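PDB 4XIJ: shikimate 5-dehydrogenase from Mycobacterium fortuitum subsp. fortuitum DSM 46621, which probably catalyses the NADP-dependent interconversion of 3-dehydroshikimate and shikimate, the fourth of seven steps in chorismate biosynthesis. Local coordinates for residues 178-181 and 185-188; 130-135 and 211-216; 153-158 and 165-170; 141-146 and 171-176. One frame throughout, in Å; residues are numbered along the deposited sequence.

In the fold
All four contacts lie in the domain built round the parallel sheet, and three of them touch that sheet directly. Contacts 2 and 3 are core: aliphatic side chains meet there with no hydrogen bond across. Contact 2 packs strand 128-132 against segment 211-216, while contact 3 packs its neighbour, strand 152-157, against helix 160-172. Contacts 1 and 4 are only partly buried, and each is centred on a cysteine. In contact 1 a water bridges the end of outer strand 176-181 and the chain beyond it. Contact 4 shares helix 160-172 with contact 3 and joins its C-terminal end to helix 138-147, beside bound sulfate and ethanediol.

Contact 1 (178-181 and 185-188); sequences GWCD and AALA
Cys180 and Ala186 bring the two backbones to within 6.3 Å between their CA atoms, where the end of strand 176-181 faces the chain entering helix 187-193. The CB of Cys180 points toward the 185-188 segment, and its sulfur makes most of the contact. SG lies anti to the backbone N (chi1 178°), which puts it beside the carbonyl carbon, facing the 185-188 segment. It ends against main-chain atoms of the other segment. Cys180 SG is 3.6 Å from Ala186 C and also 3.6 Å from Leu187 CA, so it rests against the peptide that joins these two residues. The methyl of Ala186 adds a looser touch, with its CB 4.0 Å from Cys180 SG. Leu187 CB is a little farther from Cys180 SG, at 4.2 Å. No direct hydrogen bond links the segments. A water does so instead. The water donates to Asp181 O at 2.9 Å and accepts from Ala186 N at 2.8 Å. Two backbone groups at the edge of the contact are thereby satisfied by one molecule. The carboxylate of Asp181 turns elsewhere: its OD1 accepts a hydrogen bond from Gly183 N in the connecting loop. Strand 176-181 is the outermost strand of the parallel sheet on this side, and Cys180 pairs through its backbone with Ile155 and Ala157 of strand 152-157. Trp179 packs on the other side against helix 160-172, touching Glu160 and Ala163, while Leu187 reaches back to Val156 of strand 152-157.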
loop_
_atom_site.group_PDB
_atom_site.type_symbol
_atom_site.label_atom_id
_atom_site.label_comp_id
_atom_site.label_asym_id
_atom_site.label_seq_id
_atom_site.Cartn_x
_atom_site.Cartn_y
_atom_site.Cartn_z
ATOM N N GLY A 178 15.242 10.699 -9.712
ATOM C CA GLY A 178 15.828 11.963 -9.308
ATOM C C GLY A 178 14.888 12.659 -8.354
ATOM O O GLY A 178 13.736 12.231 -8.145
ATOM N N TRP A 179 15.403 13.721 -7.764
ATOM C CA TRP A 179 14.700 14.533 -6.758
ATOM C C TRP A 179 14.311 15.875 -7.331
ATOM O O TRP A 179 15.106 16.521 -8.059
ATOM C CB TRP A 179 15.599 14.774 -5.514
ATOM C CG TRP A 179 15.063 15.806 -4.541
ATOM C CD1 TRP A 179 13.901 15.724 -3.849
ATOM C CD2 TRP A 179 15.678 17.031 -4.147
ATOM N NE1 TRP A 179 13.748 16.811 -3.051
ATOM C CE2 TRP A 179 14.814 17.647 -3.219
ATOM C CE3 TRP A 179 16.858 17.682 -4.509
ATOM C CZ2 TRP A 179 15.094 18.875 -2.615
ATOM C CZ3 TRP A 179 17.145 18.922 -3.914
ATOM C CH2 TRP A 179 16.257 19.504 -2.975
ATOM N N CYS A 180 13.095 16.306 -6.994
ATOM C CA CYS A 180 12.608 17.640 -7.322
ATOM C C CYS A 180 12.136 18.294 -6.010
ATOM O O CYS A 180 11.270 17.740 -5.327
ATOM C CB CYS A 180 11.470 17.547 -8.348
ATOM S SG CYS A 180 10.788 19.121 -8.768
ATOM N N ASP A 181 12.733 19.428 -5.619
ATOM C CA ASP A 181 12.250 20.161 -4.447
ATOM C C ASP A 181 10.808 20.596 -4.682
ATOM O O ASP A 181 10.528 21.350 -5.621
ATOM C CB ASP A 181 13.148 21.385 -4.208
ATOM C CG ASP A 181 12.902 22.061 -2.878
ATOM O OD1 ASP A 181 11.855 21.858 -2.241
ATOM O OD2 ASP A 181 13.783 22.839 -2.469
ATOM N N ALA A 185 11.851 25.802 -8.108
ATOM C CA ALA A 185 11.572 26.180 -9.483
ATOM C C ALA A 185 11.472 25.010 -10.465
ATOM O O ALA A 185 11.054 25.208 -11.621
ATOM C CB ALA A 185 12.652 27.150 -9.972
ATOM N N ALA A 186 11.884 23.813 -10.054
ATOM C CA ALA A 186 11.922 22.700 -11.012
ATOM C C ALA A 186 10.617 21.945 -11.065
ATOM O O ALA A 186 10.453 21.060 -11.898
ATOM C CB ALA A 186 13.029 21.750 -10.685
ATOM N N LEU A 187 9.684 22.279 -10.179
ATOM C CA LEU A 187 8.441 21.479 -10.113
ATOM C C LEU A 187 7.624 21.601 -11.406
ATOM O O LEU A 187 7.038 20.615 -11.893
ATOM C CB LEU A 187 7.585 21.870 -8.893
ATOM C CG LEU A 187 6.246 21.139 -8.699
ATOM C CD1 LEU A 187 6.451 19.591 -8.530
ATOM C CD2 LEU A 187 5.490 21.727 -7.517
ATOM N N ALA A 188 7.567 22.783 -11.994
ATOM C CA ALA A 188 6.720 22.955 -13.177
ATOM C C ALA A 188 7.155 22.028 -14.301
ATOM O O ALA A 188 6.314 21.413 -14.970
ATOM C CB ALA A 188 6.754 24.381 -13.639
HETATM O O HOH W 1 12.267 22.426 -7.620
#

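Contact 2 (130-135 and 211-216); sequences LVIGSG and DALARV
No flat side chain takes part where Leu130 and Ile132 meet Leu213 and Val216, so there are no ring faces or edges to assign; branched aliphatic methyl groups do all the touching. Ile132 and Leu213 reach toward each other tip to tip, with Ile132 CD1 3.9 Å from Leu213 CD2. Leu130 and Val216 meet obliquely instead, and Leu130 CD1 lies 4.0 Å from Val216 CG2. Leu130 CD1 also approaches Leu213 CD2, more loosely, at 4.4 Å. The side chains bridge a wide gap between the backbones: even the nearer pair of CA atoms, those of Leu130 and Val216, is 8.9 Å apart. In Ile132 the longer branch, CG1, stands beside the backbone N (chi1 -42°), and its CD1 then turns (chi2 -56°) to meet Leu213. The partner segment is shaped by a type I turn from Leu213 to Val216, closed by a bond from Val216 N to Leu213 O of 3.1 Å. The turn presents both residues to the sheet. Val191 of helix 187-193 packs on both of them, and Ala197 of strand 196-199 touches Leu130 and Val216. All four contacting residues are buried. Just beyond Ile132 the chain leaves the strand through Gly133 and Gly135, which fit a GxGxxA pattern. A central strand running into a glycine-rich turn, within a parallel sheet of order 3-2-1-4-5-6, marks a Rossmann fold, consistent with the NADP binding expected of this family.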
loop_
_atom_site.group_PDB
_atom_site.type_symbol
_atom_site.label_atom_id
_atom_site.label_comp_id
_atom_site.label_asym_id
_atom_site.label_seq_id
_atom_site.Cartn_x
_atom_site.Cartn_y
_atom_site.Cartn_z
ATOM N N LEU A 130 5.605 10.782 -10.742
ATOM C CA LEU A 130 6.045 11.504 -9.548
ATOM C C LEU A 130 5.581 10.761 -8.303
ATOM O O LEU A 130 4.469 10.223 -8.268
ATOM C CB LEU A 130 5.428 12.923 -9.482
ATOM C CG LEU A 130 5.513 13.728 -10.783
ATOM C CD1 LEU A 130 4.888 15.118 -10.579
ATOM C CD2 LEU A 130 6.980 13.856 -11.298
ATOM N N VAL A 131 6.404 10.774 -7.265
ATOM C CA VAL A 131 5.973 10.425 -5.910
ATOM C C VAL A 131 6.014 11.736 -5.147
ATOM O O VAL A 131 7.052 12.438 -5.104
ATOM C CB VAL A 131 6.880 9.379 -5.270
ATOM C CG1 VAL A 131 6.489 9.144 -3.825
ATOM C CG2 VAL A 131 6.808 8.101 -6.070
ATOM N N ILE A 132 4.876 12.138 -4.584
ATOM C CA ILE A 132 4.852 13.378 -3.786
ATOM C C ILE A 132 5.046 12.979 -2.323
ATOM O O ILE A 132 4.201 12.271 -1.766
ATOM C CB ILE A 132 3.521 14.180 -3.932
ATOM C CG1 ILE A 132 2.981 14.251 -5.376
ATOM C CG2 ILE A 132 3.686 15.576 -3.321
ATOM C CD1 ILE A 132 3.948 14.816 -6.367
ATOM N N GLY A 133 6.112 13.458 -1.692
ATOM C CA GLY A 133 6.434 13.118 -0.316
ATOM C C GLY A 133 7.554 12.097 -0.212
ATOM O O GLY A 133 7.923 11.427 -1.212
ATOM N N SER A 134 8.102 11.974 0.991
ATOM C CA SER A 134 9.251 11.102 1.244
ATOM C C SER A 134 9.085 10.293 2.512
ATOM O O SER A 134 10.070 9.789 3.045
ATOM C CB SER A 134 10.556 11.906 1.331
ATOM O OG SER A 134 10.486 12.872 2.372
ATOM N N GLY A 135 7.850 10.132 2.990
ATOM C CA GLY A 135 7.624 9.499 4.275
ATOM C C GLY A 135 7.521 7.982 4.167
ATOM O O GLY A 135 7.959 7.369 3.183
ATOM N N ASP A 211 -2.523 23.530 -7.247
ATOM C CA ASP A 211 -2.533 24.180 -8.543
ATOM C C ASP A 211 -1.295 23.825 -9.360
ATOM O O ASP A 211 -1.382 23.617 -10.557
ATOM C CB ASP A 211 -2.609 25.687 -8.385
ATOM C CG ASP A 211 -4.001 26.162 -7.993
ATOM O OD1 ASP A 211 -4.960 25.342 -7.976
ATOM O OD2 ASP A 211 -4.119 27.363 -7.691
ATOM N N ALA A 212 -0.148 23.738 -8.702
ATOM C CA ALA A 212 1.087 23.363 -9.397
ATOM C C ALA A 212 1.068 21.901 -9.867
ATOM O O ALA A 212 1.673 21.589 -10.870
ATOM C CB ALA A 212 2.294 23.618 -8.483
ATOM N N LEU A 213 0.355 21.018 -9.157
ATOM C CA LEU A 213 0.273 19.601 -9.522
ATOM C C LEU A 213 -0.919 19.296 -10.419
ATOM O O LEU A 213 -1.067 18.171 -10.895
ATOM C CB LEU A 213 0.185 18.729 -8.264
ATOM C CG LEU A 213 1.421 18.775 -7.385
ATOM C CD1 LEU A 213 1.082 18.140 -6.032
ATOM C CD2 LEU A 213 2.576 18.011 -8.135
ATOM N N ALA A 214 -1.763 20.286 -10.657
ATOM C CA ALA A 214 -3.034 20.078 -11.377
ATOM C C ALA A 214 -2.892 19.482 -12.738
ATOM O O ALA A 214 -3.804 18.757 -13.170
ATOM C CB ALA A 214 -3.801 21.394 -11.489
ATOM N N ARG A 215 -1.799 19.801 -13.435
ATOM C CA ARG A 215 -1.639 19.306 -14.779
ATOM C C ARG A 215 -1.098 17.886 -14.897
ATOM O O ARG A 215 -0.974 17.384 -16.018
ATOM C CB ARG A 215 -0.741 20.229 -15.602
ATOM C CG ARG A 215 -1.525 21.472 -16.041
ATOM C CD ARG A 215 -0.641 22.477 -16.798
ATOM N NE ARG A 215 -0.091 21.904 -18.016
ATOM C CZ ARG A 215 0.917 22.433 -18.700
ATOM N NH1 ARG A 215 1.462 23.584 -18.312
ATOM N NH2 ARG A 215 1.375 21.815 -19.792
ATOM N N VAL A 216 -0.814 17.204 -13.791
ATOM C CA VAL A 216 -0.463 15.781 -13.923
ATOM C C VAL A 216 -1.719 15.018 -14.365
ATOM O O VAL A 216 -2.745 15.181 -13.744
ATOM C CB VAL A 216 0.045 15.224 -12.594
ATOM C CG1 VAL A 216 0.373 13.735 -12.744
ATOM C CG2 VAL A 216 1.324 16.004 -12.064
#

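Contact 3 (153-158 and 165-170); sequences ITIVAR and RLVDLA
Ile155 packs most closely here, crossing Leu166 at about a right angle. Ile155 CD1 is 3.7 Å from Leu166 CB, and Ile155 CG1 is 3.9 Å from Val167 CG2. The other branch is used as well: Ile155 CG2 lies 4.0 Å from Leu166 CD1. With CG1 anti to the carbonyl carbon (chi1 -52°), the longer branch lies over Leu166 CB while CG2 meets its tip. Ile155 thus fits against two successive residues of the helix. The packing is looser one turn farther along, where Ile153 meets only the small side chain of Ala170. There Ile153 CD1 and Ala170 CB are 4.1 Å apart. The solvent side of the helix is different: Arg165 and Asp168 are exposed there and do not touch the strand. No hydrogen bond crosses the interface. Strand and helix run nearly antiparallel, at 168°, with their axes 8.6 Å apart at closest approach. They are the first two elements of a beta-alpha-beta unit that strand 176-181 completes. That strand pairs with 152-157 on one side, and strand 128-132 pairs with it on the other. Helix 138-147 lies alongside on the same face of the sheet: its Val142 touches Ile155 and Ala170, and its Ala138 touches Leu166.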
loop_
_atom_site.group_PDB
_atom_site.type_symbol
_atom_site.label_atom_id
_atom_site.label_comp_id
_atom_site.label_asym_id
_atom_site.label_seq_id
_atom_site.Cartn_x
_atom_site.Cartn_y
_atom_site.Cartn_z
ATOM N N ILE A 153 11.180 7.831 -12.235
ATOM C CA ILE A 153 10.474 8.157 -11.014
ATOM C C ILE A 153 11.120 9.382 -10.406
ATOM O O ILE A 153 12.331 9.383 -10.130
ATOM C CB ILE A 153 10.541 6.977 -10.026
ATOM C CG1 ILE A 153 9.858 5.757 -10.648
ATOM C CG2 ILE A 153 9.877 7.344 -8.737
ATOM C CD1 ILE A 153 10.083 4.458 -9.885
ATOM N N THR A 154 10.347 10.451 -10.268
ATOM C CA THR A 154 10.849 11.681 -9.650
ATOM C C THR A 154 10.222 11.830 -8.259
ATOM O O THR A 154 8.981 11.810 -8.108
ATOM C CB THR A 154 10.513 12.912 -10.522
ATOM O OG1 THR A 154 11.077 12.735 -11.823
ATOM C CG2 THR A 154 11.030 14.243 -9.922
ATOM N N ILE A 155 11.069 12.014 -7.254
ATOM C CA ILE A 155 10.623 12.180 -5.871
ATOM C C ILE A 155 10.453 13.679 -5.652
ATOM O O ILE A 155 11.427 14.448 -5.682
ATOM C CB ILE A 155 11.637 11.611 -4.866
ATOM C CG1 ILE A 155 12.019 10.176 -5.220
ATOM C CG2 ILE A 155 11.069 11.689 -3.421
ATOM C CD1 ILE A 155 10.870 9.112 -5.237
ATOM N N VAL A 156 9.216 14.103 -5.455
ATOM C CA VAL A 156 8.882 15.518 -5.239
ATOM C C VAL A 156 8.685 15.685 -3.765
ATOM O O VAL A 156 7.691 15.226 -3.201
ATOM C CB VAL A 156 7.618 15.913 -6.055
ATOM C CG1 VAL A 156 7.185 17.319 -5.761
ATOM C CG2 VAL A 156 7.844 15.675 -7.570
ATOM N N ALA A 157 9.652 16.302 -3.115
ATOM C CA ALA A 157 9.623 16.371 -1.664
ATOM C C ALA A 157 10.500 17.523 -1.200
ATOM O O ALA A 157 11.311 18.069 -1.962
ATOM C CB ALA A 157 10.114 15.040 -1.027
ATOM N N ARG A 158 10.355 17.879 0.061
ATOM C CA ARG A 158 11.115 18.972 0.646
ATOM C C ARG A 158 12.500 18.576 1.124
ATOM O O ARG A 158 13.457 19.367 1.044
ATOM C CB ARG A 158 10.340 19.532 1.837
ATOM C CG ARG A 158 11.021 20.691 2.517
ATOM C CD ARG A 158 10.118 21.305 3.607
ATOM N NE ARG A 158 8.897 21.848 3.010
ATOM C CZ ARG A 158 7.685 21.303 3.110
ATOM N NH1 ARG A 158 7.488 20.204 3.840
ATOM N NH2 ARG A 158 6.672 21.868 2.457
ATOM N N ARG A 165 17.352 8.771 -0.648
ATOM C CA ARG A 165 17.237 7.347 -0.409
ATOM C C ARG A 165 16.134 6.698 -1.260
ATOM O O ARG A 165 16.270 5.537 -1.675
ATOM C CB ARG A 165 17.032 7.106 1.086
ATOM C CG ARG A 165 18.302 7.496 1.848
ATOM C CD ARG A 165 18.241 7.148 3.302
ATOM N NE ARG A 165 17.387 8.083 4.014
ATOM C CZ ARG A 165 17.822 9.208 4.562
ATOM N NH1 ARG A 165 19.104 9.527 4.481
ATOM N NH2 ARG A 165 16.974 9.998 5.196
ATOM N N LEU A 166 15.089 7.441 -1.596
ATOM C CA LEU A 166 14.060 6.935 -2.510
ATOM C C LEU A 166 14.519 6.942 -3.947
ATOM O O LEU A 166 14.135 6.066 -4.730
ATOM C CB LEU A 166 12.794 7.779 -2.350
ATOM C CG LEU A 166 12.118 7.602 -0.976
ATOM C CD1 LEU A 166 11.151 8.764 -0.661
ATOM C CD2 LEU A 166 11.422 6.245 -0.851
ATOM N N VAL A 167 15.362 7.918 -4.303
ATOM C CA VAL A 167 15.976 7.926 -5.634
ATOM C C VAL A 167 16.863 6.692 -5.788
ATOM O O VAL A 167 16.819 6.035 -6.833
ATOM C CB VAL A 167 16.792 9.200 -5.855
ATOM C CG1 VAL A 167 17.624 9.087 -7.125
ATOM C CG2 VAL A 167 15.840 10.425 -5.886
ATOM N N ASP A 168 17.650 6.374 -4.755
ATOM C CA ASP A 168 18.491 5.183 -4.804
ATOM C C ASP A 168 17.644 3.935 -5.014
ATOM O O ASP A 168 17.991 3.040 -5.776
ATOM C CB ASP A 168 19.307 5.004 -3.508
ATOM C CG ASP A 168 20.389 6.075 -3.307
ATOM O OD1 ASP A 168 20.752 6.743 -4.290
ATOM O OD2 ASP A 168 20.914 6.207 -2.152
ATOM N N LEU A 169 16.543 3.843 -4.279
ATOM C CA LEU A 169 15.622 2.720 -4.426
ATOM C C LEU A 169 15.041 2.651 -5.830
ATOM O O LEU A 169 15.013 1.571 -6.429
ATOM C CB LEU A 169 14.519 2.835 -3.377
ATOM C CG LEU A 169 13.414 1.774 -3.453
ATOM C CD1 LEU A 169 13.959 0.355 -3.279
ATOM C CD2 LEU A 169 12.293 2.072 -2.412
ATOM N N ALA A 170 14.625 3.795 -6.388
ATOM C CA ALA A 170 14.131 3.760 -7.765
ATOM C C ALA A 170 15.160 3.166 -8.717
ATOM O O ALA A 170 14.832 2.372 -9.604
ATOM C CB ALA A 170 13.731 5.171 -8.200
#

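Contact 4 (141-146 and 171-176); sequences AVVALA and RRCGAQ. With EDO (1,2-ethanediol), chain B; SO4 (sulfate ion), chain G.
Cys173 turns its SG beside its own backbone N (chi1 -66°), toward Val143. Val143 has CG1 anti to the backbone N (chi1 168°), which leaves CG2 beside the N, facing the sulfur. Val143 CG2 and Cys173 SG are 3.8 Å apart. Closer still are the CB atoms of Ala146 and Cys173, at 3.4 Å, which is tight for two carbons. It goes with a close approach of the main chains, whose CA atoms at Ala146 and Cys173 are 6.1 Å apart. Leu93 of helix 89-94 touches both Val143 and Cys173. Helix 160-172 ends here in a Schellman motif. Gly174 takes a positive phi of 104°, and Gly174 N bonds back to Arg171 O at 2.9 Å. The motif's longer bond probably runs from Ala175 N to Ala170 O, and the chain then turns off into strand 176-181. The CB of Arg171 points away from helix 138-147, and its chain is extended from CG to NE. Its guanidinium meets a sulfate ion edge-on, with the sulfur in its plane. Two fairly straight bonds form the grip, from Arg171 NH1 to sulfate O3 at 2.8 Å and from Arg171 NH2 to sulfate O1 at 2.9 Å. NH2 also bonds to Gly177 O, which ties the group to the following strand. An ethanediol molecule donates from its O1 to Arg172 O at 3.0 Å; like the sulfate, it probably comes from the crystallisation liquor.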
loop_
_atom_site.group_PDB
_atom_site.type_symbol
_atom_site.label_atom_id
_atom_site.label_comp_id
_atom_site.label_asym_id
_atom_site.label_seq_id
_atom_site.Cartn_x
_atom_site.Cartn_y
_atom_site.Cartn_z
ATOM N N ALA A 141 5.406 2.946 -2.850
ATOM C CA ALA A 141 5.009 3.662 -4.055
ATOM C C ALA A 141 6.122 3.572 -5.130
ATOM O O ALA A 141 5.827 3.346 -6.306
ATOM C CB ALA A 141 4.682 5.121 -3.738
ATOM N N VAL A 142 7.387 3.738 -4.742
ATOM C CA VAL A 142 8.507 3.664 -5.693
ATOM C C VAL A 142 8.591 2.272 -6.336
ATOM O O VAL A 142 8.683 2.154 -7.561
ATOM C CB VAL A 142 9.837 4.006 -5.013
ATOM C CG1 VAL A 142 11.049 3.682 -5.947
ATOM C CG2 VAL A 142 9.852 5.511 -4.615
ATOM N N VAL A 143 8.511 1.216 -5.507
ATOM C CA VAL A 143 8.634 -0.143 -6.034
ATOM C C VAL A 143 7.424 -0.433 -6.952
ATOM O O VAL A 143 7.617 -0.972 -8.023
ATOM C CB VAL A 143 8.742 -1.157 -4.891
ATOM C CG1 VAL A 143 8.572 -2.604 -5.372
ATOM C CG2 VAL A 143 10.104 -0.998 -4.136
ATOM N N ALA A 144 6.226 0.002 -6.558
ATOM C CA ALA A 144 5.064 -0.166 -7.418
ATOM C C ALA A 144 5.223 0.535 -8.745
ATOM O O ALA A 144 4.871 -0.032 -9.787
ATOM C CB ALA A 144 3.799 0.327 -6.706
ATOM N N LEU A 145 5.724 1.776 -8.731
ATOM C CA LEU A 145 5.886 2.475 -10.001
ATOM C C LEU A 145 6.888 1.739 -10.882
ATOM O O LEU A 145 6.670 1.620 -12.115
ATOM C CB LEU A 145 6.285 3.946 -9.753
ATOM C CG LEU A 145 5.148 4.793 -9.186
ATOM C CD1 LEU A 145 5.756 6.163 -8.719
ATOM C CD2 LEU A 145 4.036 5.009 -10.178
ATOM N N ALA A 146 7.975 1.225 -10.286
ATOM C CA ALA A 146 8.925 0.466 -11.085
ATOM C C ALA A 146 8.260 -0.794 -11.667
ATOM O O ALA A 146 8.536 -1.181 -12.808
ATOM C CB ALA A 146 10.149 0.069 -10.274
ATOM N N ARG A 171 16.404 3.590 -8.574
ATOM C CA ARG A 171 17.441 3.056 -9.431
ATOM C C ARG A 171 17.706 1.574 -9.190
ATOM O O ARG A 171 17.930 0.816 -10.159
ATOM C CB ARG A 171 18.708 3.868 -9.240
ATOM C CG ARG A 171 18.546 5.286 -9.762
ATOM C CD ARG A 171 19.709 6.184 -9.371
ATOM N NE ARG A 171 19.529 7.542 -9.874
ATOM C CZ ARG A 171 20.187 8.617 -9.409
ATOM N NH1 ARG A 171 21.059 8.515 -8.399
ATOM N NH2 ARG A 171 19.941 9.823 -9.922
ATOM N N ARG A 172 17.674 1.135 -7.925
ATOM C CA ARG A 172 17.856 -0.294 -7.651
ATOM C C ARG A 172 16.718 -1.127 -8.251
ATOM O O ARG A 172 16.934 -2.297 -8.596
ATOM C CB ARG A 172 17.980 -0.564 -6.141
ATOM C CG ARG A 172 19.242 0.041 -5.484
ATOM C CD ARG A 172 19.473 -0.474 -4.042
ATOM N NE ARG A 172 18.284 -0.363 -3.176
ATOM C CZ ARG A 172 18.032 0.665 -2.376
ATOM N NH1 ARG A 172 18.878 1.667 -2.280
ATOM N NH2 ARG A 172 16.954 0.665 -1.631
ATOM N N CYS A 173 15.549 -0.512 -8.429
ATOM C CA CYS A 173 14.425 -1.186 -9.075
ATOM C C CYS A 173 14.522 -1.195 -10.598
ATOM O O CYS A 173 13.664 -1.794 -11.245
ATOM C CB CYS A 173 13.085 -0.536 -8.716
ATOM S SG CYS A 173 12.607 -0.692 -6.996
ATOM N N GLY A 174 15.523 -0.514 -11.157
ATOM C CA GLY A 174 15.754 -0.522 -12.594
ATOM C C GLY A 174 15.333 0.737 -13.337
ATOM O O GLY A 174 15.578 0.870 -14.537
ATOM N N ALA A 175 14.685 1.675 -12.642
ATOM C CA ALA A 175 14.198 2.904 -13.279
ATOM C C ALA A 175 15.247 4.021 -13.207
ATOM O O ALA A 175 16.223 3.919 -12.462
ATOM C CB ALA A 175 12.891 3.356 -12.607
ATOM N N GLN A 176 15.046 5.092 -13.970
ATOM C CA GLN A 176 15.756 6.347 -13.703
ATOM C C GLN A 176 15.085 7.046 -12.543
ATOM O O GLN A 176 13.869 6.871 -12.332
ATOM C CB GLN A 176 15.756 7.237 -14.935
ATOM C CG GLN A 176 16.406 6.520 -16.134
ATOM C CD GLN A 176 17.762 5.896 -15.771
ATOM O OE1 GLN A 176 18.687 6.617 -15.388
ATOM N NE2 GLN A 176 17.880 4.555 -15.886
HETATM C C1 EDO B . 19.609 -1.581 -11.147
HETATM O O1 EDO B . 18.524 -2.538 -11.078
HETATM C C2 EDO B . 19.562 -0.756 -12.435
HETATM O O2 EDO B . 20.375 -1.278 -13.518
HETATM S S SO4 G . 22.064 12.179 -8.210
HETATM O O1 SO4 G . 20.737 12.407 -8.790
HETATM O O2 SO4 G . 22.409 13.312 -7.350
HETATM O O3 SO4 G . 22.068 10.947 -7.419
HETATM O O4 SO4 G . 23.061 12.077 -9.269
#